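PDB 6NPS: AxyAgu115A from Amphibacillus xylanus NBRC 15112, which probably acts as a family GH115 alpha-glucuronidase, hydrolysing glucuronic acid side groups from xylan hemicelluloses. Local coordinates for residues A[206-217]-A[238-248]. The protein carries 3 engineered substitutions. Sequence-based numbering, arbitrary orientation.
Sequences LRLKGNYLWPAM and YGVIMGASHHE
With CG anti to the carbonyl carbon (chi1 -65°), Trp214 lays one face of its indole against Ala244 O and Ser245 CA, while Tyr212, CG anti to its own N (chi1 -179°), sends its ring along Ile241 O toward Gly243. Ser245 CA sits 3.6 Å from the centroid of the six-membered ring of Trp214, a CH-pi contact that a broad indole suits. At the ring's edge, in plane, Trp214 NE1 donates to Tyr212 OH (2.9 Å, 164°), which ties the two rings together; a water joins that hydroxyl to Ala244 N. Replacing Trp214 by an alanine is likely to leave Ser245 CA without an aromatic face and the Tyr212 hydroxyl without its indole donor. Glycine suits position 243, because a CB there would run into Tyr212 OH. Further along, Glu248 OE1 accepts from Ser245 N through its anti lone pair and from Ser245 OG above the carboxylate plane; Glu248 OE2 is hydrogen-bonded to Gly254 N. On the sheet face opposite Tyr212 and Ile241, the flexible Met242 bends CE to within 3.6 Å of Pro215 CD in the loop beyond. Backbone hydrogen bonds Ile241 N to Asn211 O (2.8 Å), Leu213 N to Ile241 O and Gly243 N to Leu213 O pair neighbouring parallel strands, joined through helix 230-238 in a beta-alpha-beta crossover of the TIM barrel.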
loop_
_atom_site.group_PDB
_atom_site.type_symbol
_atom_site.label_atom_id
_atom_site.label_comp_id
_atom_site.label_asym_id
_atom_site.label_seq_id
_atom_site.Cartn_x
_atom_site.Cartn_y
_atom_site.Cartn_z
ATOM N N LEU A 206 47.952 -3.916 17.246
ATOM C CA LEU A 206 49.374 -3.733 16.981
ATOM C C LEU A 206 49.809 -4.435 15.687
ATOM O O LEU A 206 50.702 -3.945 14.988
ATOM C CB LEU A 206 50.192 -4.242 18.165
ATOM C CG LEU A 206 50.104 -3.461 19.488
ATOM C CD1 LEU A 206 50.733 -4.249 20.619
ATOM C CD2 LEU A 206 50.861 -2.101 19.311
ATOM N N ARG A 207 49.205 -5.580 15.350
ATOM C CA ARG A 207 49.563 -6.223 14.082
ATOM C C ARG A 207 49.142 -5.372 12.896
ATOM O O ARG A 207 49.794 -5.410 11.827
ATOM C CB ARG A 207 48.939 -7.619 14.003
ATOM C CG ARG A 207 49.706 -8.686 14.821
ATOM C CD ARG A 207 49.115 -10.076 14.605
ATOM N NE ARG A 207 49.671 -11.127 15.470
ATOM C CZ ARG A 207 50.703 -11.922 15.136
ATOM N NH1 ARG A 207 51.329 -11.764 13.964
ATOM N NH2 ARG A 207 51.102 -12.891 15.972
ATOM N N LEU A 208 48.047 -4.603 13.050
ATOM C CA LEU A 208 47.627 -3.668 12.013
ATOM C C LEU A 208 48.379 -2.344 12.103
ATOM O O LEU A 208 48.047 -1.408 11.394
ATOM C CB LEU A 208 46.107 -3.424 12.109
ATOM C CG LEU A 208 45.249 -4.675 11.936
ATOM C CD1 LEU A 208 43.773 -4.341 12.126
ATOM C CD2 LEU A 208 45.465 -5.285 10.571
ATOM N N LYS A 209 49.392 -2.267 12.949
ATOM C CA LYS A 209 50.244 -1.089 13.137
ATOM C C LYS A 209 49.498 0.099 13.763
ATOM O O LYS A 209 49.900 1.264 13.570
ATOM C CB LYS A 209 50.918 -0.682 11.824
ATOM C CG LYS A 209 51.679 -1.872 11.189
ATOM C CD LYS A 209 52.212 -1.562 9.814
ATOM C CE LYS A 209 51.082 -1.379 8.815
ATOM N NZ LYS A 209 50.765 -2.629 8.052
ATOM N N GLY A 210 48.369 -0.174 14.442
ATOM C CA GLY A 210 47.680 0.840 15.207
ATOM C C GLY A 210 48.367 1.032 16.567
ATOM O O GLY A 210 49.254 0.262 16.992
ATOM N N ASN A 211 47.974 2.113 17.269
ATOM C CA ASN A 211 48.548 2.353 18.588
ATOM C C ASN A 211 47.545 2.930 19.587
ATOM O O ASN A 211 47.945 3.237 20.714
ATOM C CB ASN A 211 49.801 3.296 18.508
ATOM C CG ASN A 211 49.468 4.701 17.948
ATOM O OD1 ASN A 211 48.309 5.020 17.706
ATOM N ND2 ASN A 211 50.498 5.546 17.760
ATOM N N TYR A 212 46.257 3.040 19.248
ATOM C CA TYR A 212 45.314 3.800 20.060
ATOM C C TYR A 212 43.979 3.064 20.087
ATOM O O TYR A 212 43.538 2.568 19.055
ATOM C CB TYR A 212 45.146 5.211 19.467
ATOM C CG TYR A 212 44.201 6.200 20.174
ATOM C CD1 TYR A 212 43.144 6.778 19.481
ATOM C CD2 TYR A 212 44.439 6.624 21.494
ATOM C CE1 TYR A 212 42.313 7.694 20.065
ATOM C CE2 TYR A 212 43.572 7.548 22.105
ATOM C CZ TYR A 212 42.543 8.095 21.377
ATOM O OH TYR A 212 41.688 9.008 21.946
ATOM N N LEU A 213 43.335 2.999 21.254
ATOM C CA LEU A 213 42.100 2.225 21.407
ATOM C C LEU A 213 41.094 2.971 22.286
ATOM O O LEU A 213 41.479 3.510 23.332
ATOM C CB LEU A 213 42.430 0.857 22.044
ATOM C CG LEU A 213 41.264 -0.077 22.377
ATOM C CD1 LEU A 213 40.656 -0.650 21.101
ATOM C CD2 LEU A 213 41.763 -1.200 23.277
ATOM N N TRP A 214 39.819 3.005 21.861
ATOM C CA TRP A 214 38.710 3.243 22.769
ATOM C C TRP A 214 38.073 1.896 23.089
ATOM O O TRP A 214 37.595 1.198 22.170
ATOM C CB TRP A 214 37.650 4.175 22.176
ATOM C CG TRP A 214 38.040 5.612 21.896
ATOM C CD1 TRP A 214 39.247 6.230 22.157
ATOM C CD2 TRP A 214 37.207 6.596 21.273
ATOM N NE1 TRP A 214 39.202 7.536 21.705
ATOM C CE2 TRP A 214 37.968 7.781 21.165
ATOM C CE3 TRP A 214 35.887 6.577 20.762
ATOM C CZ2 TRP A 214 37.463 8.945 20.567
ATOM C CZ3 TRP A 214 35.391 7.720 20.158
ATOM C CH2 TRP A 214 36.182 8.892 20.058
ATOM N N PRO A 215 38.031 1.498 24.347
ATOM C CA PRO A 215 37.511 0.174 24.698
ATOM C C PRO A 215 35.998 0.162 24.777
ATOM O O PRO A 215 35.316 1.189 24.671
ATOM C CB PRO A 215 38.115 -0.077 26.074
ATOM C CG PRO A 215 38.161 1.304 26.681
ATOM C CD PRO A 215 38.474 2.256 25.537
ATOM N N ALA A 216 35.470 -1.048 24.933
ATOM C CA ALA A 216 34.036 -1.193 25.140
ATOM C C ALA A 216 33.623 -0.490 26.430
ATOM O O ALA A 216 34.368 -0.482 27.425
ATOM C CB ALA A 216 33.657 -2.673 25.188
ATOM N N MET A 217 32.451 0.140 26.389
ATOM C CA MET A 217 32.033 1.038 27.447
ATOM C C MET A 217 30.543 0.997 27.737
ATOM O O MET A 217 30.101 1.736 28.621
ATOM C CB MET A 217 32.421 2.490 27.111
ATOM C CG MET A 217 31.992 2.868 25.702
ATOM S SD MET A 217 30.463 3.817 25.475
ATOM C CE MET A 217 31.168 5.450 25.278
ATOM N N TYR A 238 51.978 -3.248 26.672
ATOM C CA TYR A 238 52.156 -3.347 25.239
ATOM C C TYR A 238 52.377 -1.997 24.566
ATOM O O TYR A 238 52.735 -1.972 23.384
ATOM C CB TYR A 238 50.931 -3.991 24.608
ATOM C CG TYR A 238 50.818 -5.501 24.713
ATOM C CD1 TYR A 238 51.858 -6.343 24.286
ATOM C CD2 TYR A 238 49.659 -6.086 25.192
ATOM C CE1 TYR A 238 51.730 -7.720 24.357
ATOM C CE2 TYR A 238 49.526 -7.447 25.269
ATOM C CZ TYR A 238 50.554 -8.270 24.854
ATOM O OH TYR A 238 50.397 -9.634 24.943
ATOM N N GLY A 239 52.143 -0.882 25.255
ATOM C CA GLY A 239 52.186 0.406 24.584
ATOM C C GLY A 239 50.979 0.684 23.714
ATOM O O GLY A 239 51.072 1.499 22.794
ATOM N N VAL A 240 49.845 0.033 23.970
ATOM C CA VAL A 240 48.567 0.457 23.407
ATOM C C VAL A 240 48.112 1.687 24.190
ATOM O O VAL A 240 47.859 1.603 25.392
ATOM C CB VAL A 240 47.527 -0.666 23.471
ATOM C CG1 VAL A 240 46.124 -0.152 23.050
ATOM C CG2 VAL A 240 47.984 -1.842 22.607
ATOM N N ILE A 241 48.027 2.833 23.516
ATOM C CA ILE A 241 47.637 4.094 24.144
ATOM C C ILE A 241 46.126 4.070 24.333
ATOM O O ILE A 241 45.373 3.895 23.367
ATOM C CB ILE A 241 48.056 5.290 23.271
ATOM C CG1 ILE A 241 49.551 5.223 22.887
ATOM C CG2 ILE A 241 47.749 6.587 23.926
ATOM C CD1 ILE A 241 49.891 6.123 21.686
ATOM N N MET A 242 45.667 4.235 25.560
ATOM C CA MET A 242 44.226 4.156 25.783
ATOM C C MET A 242 43.594 5.526 25.564
ATOM O O MET A 242 44.192 6.560 25.858
ATOM C CB MET A 242 43.920 3.633 27.194
ATOM C CG MET A 242 44.307 2.150 27.413
ATOM S SD MET A 242 43.650 1.053 26.088
ATOM C CE MET A 242 41.871 1.366 26.290
ATOM N N GLY A 243 42.377 5.534 25.027
ATOM C CA GLY A 243 41.621 6.778 25.027
ATOM C C GLY A 243 40.177 6.547 25.423
ATOM O O GLY A 243 39.784 5.453 25.849
ATOM N N ALA A 244 39.359 7.570 25.220
ATOM C CA ALA A 244 37.981 7.486 25.648
ATOM C C ALA A 244 37.134 8.325 24.721
ATOM O O ALA A 244 37.603 9.301 24.123
ATOM C CB ALA A 244 37.823 7.967 27.121
ATOM N N SER A 245 35.861 7.953 24.619
ATOM C CA SER A 245 34.993 8.632 23.691
ATOM C C SER A 245 34.694 10.045 24.180
ATOM O O SER A 245 35.056 10.462 25.289
ATOM C CB SER A 245 33.710 7.833 23.476
ATOM O OG SER A 245 32.820 8.006 24.576
ATOM N N HIS A 246 33.957 10.746 23.317
ATOM C CA HIS A 246 33.627 12.159 23.445
ATOM C C HIS A 246 32.961 12.517 24.764
ATOM O O HIS A 246 33.034 13.679 25.176
ATOM C CB HIS A 246 32.703 12.543 22.283
ATOM C CG HIS A 246 31.790 11.435 21.855
ATOM N ND1 HIS A 246 30.556 11.226 22.437
ATOM C CD2 HIS A 246 31.931 10.467 20.911
ATOM C CE1 HIS A 246 29.973 10.184 21.870
ATOM N NE2 HIS A 246 30.781 9.711 20.933
ATOM N N HIS A 247 32.311 11.559 25.394
ATOM C CA HIS A 247 31.648 11.785 26.657
ATOM C C HIS A 247 32.270 11.102 27.840
ATOM O O HIS A 247 31.592 10.816 28.766
ATOM C CB HIS A 247 30.177 11.441 26.597
ATOM C CG HIS A 247 29.882 10.013 26.323
ATOM N ND1 HIS A 247 29.464 9.145 27.298
ATOM C CD2 HIS A 247 29.862 9.315 25.175
ATOM C CE1 HIS A 247 29.246 7.959 26.772
ATOM N NE2 HIS A 247 29.473 8.039 25.479
ATOM N N GLU A 248 33.548 10.797 27.786
ATOM C CA GLU A 248 34.231 10.121 28.887
ATOM C C GLU A 248 35.495 10.882 29.269
ATOM O O GLU A 248 36.604 10.358 29.131
ATOM C CB GLU A 248 34.538 8.670 28.513
ATOM C CG GLU A 248 33.242 7.808 28.248
ATOM C CD GLU A 248 33.571 6.443 27.627
ATOM O OE1 GLU A 248 34.191 6.405 26.540
ATOM O OE2 GLU A 248 33.227 5.400 28.225
HETATM O O HOH W 1 41.238 10.001 24.440
HETATM O O HOH W 2 35.586 4.303 25.260
#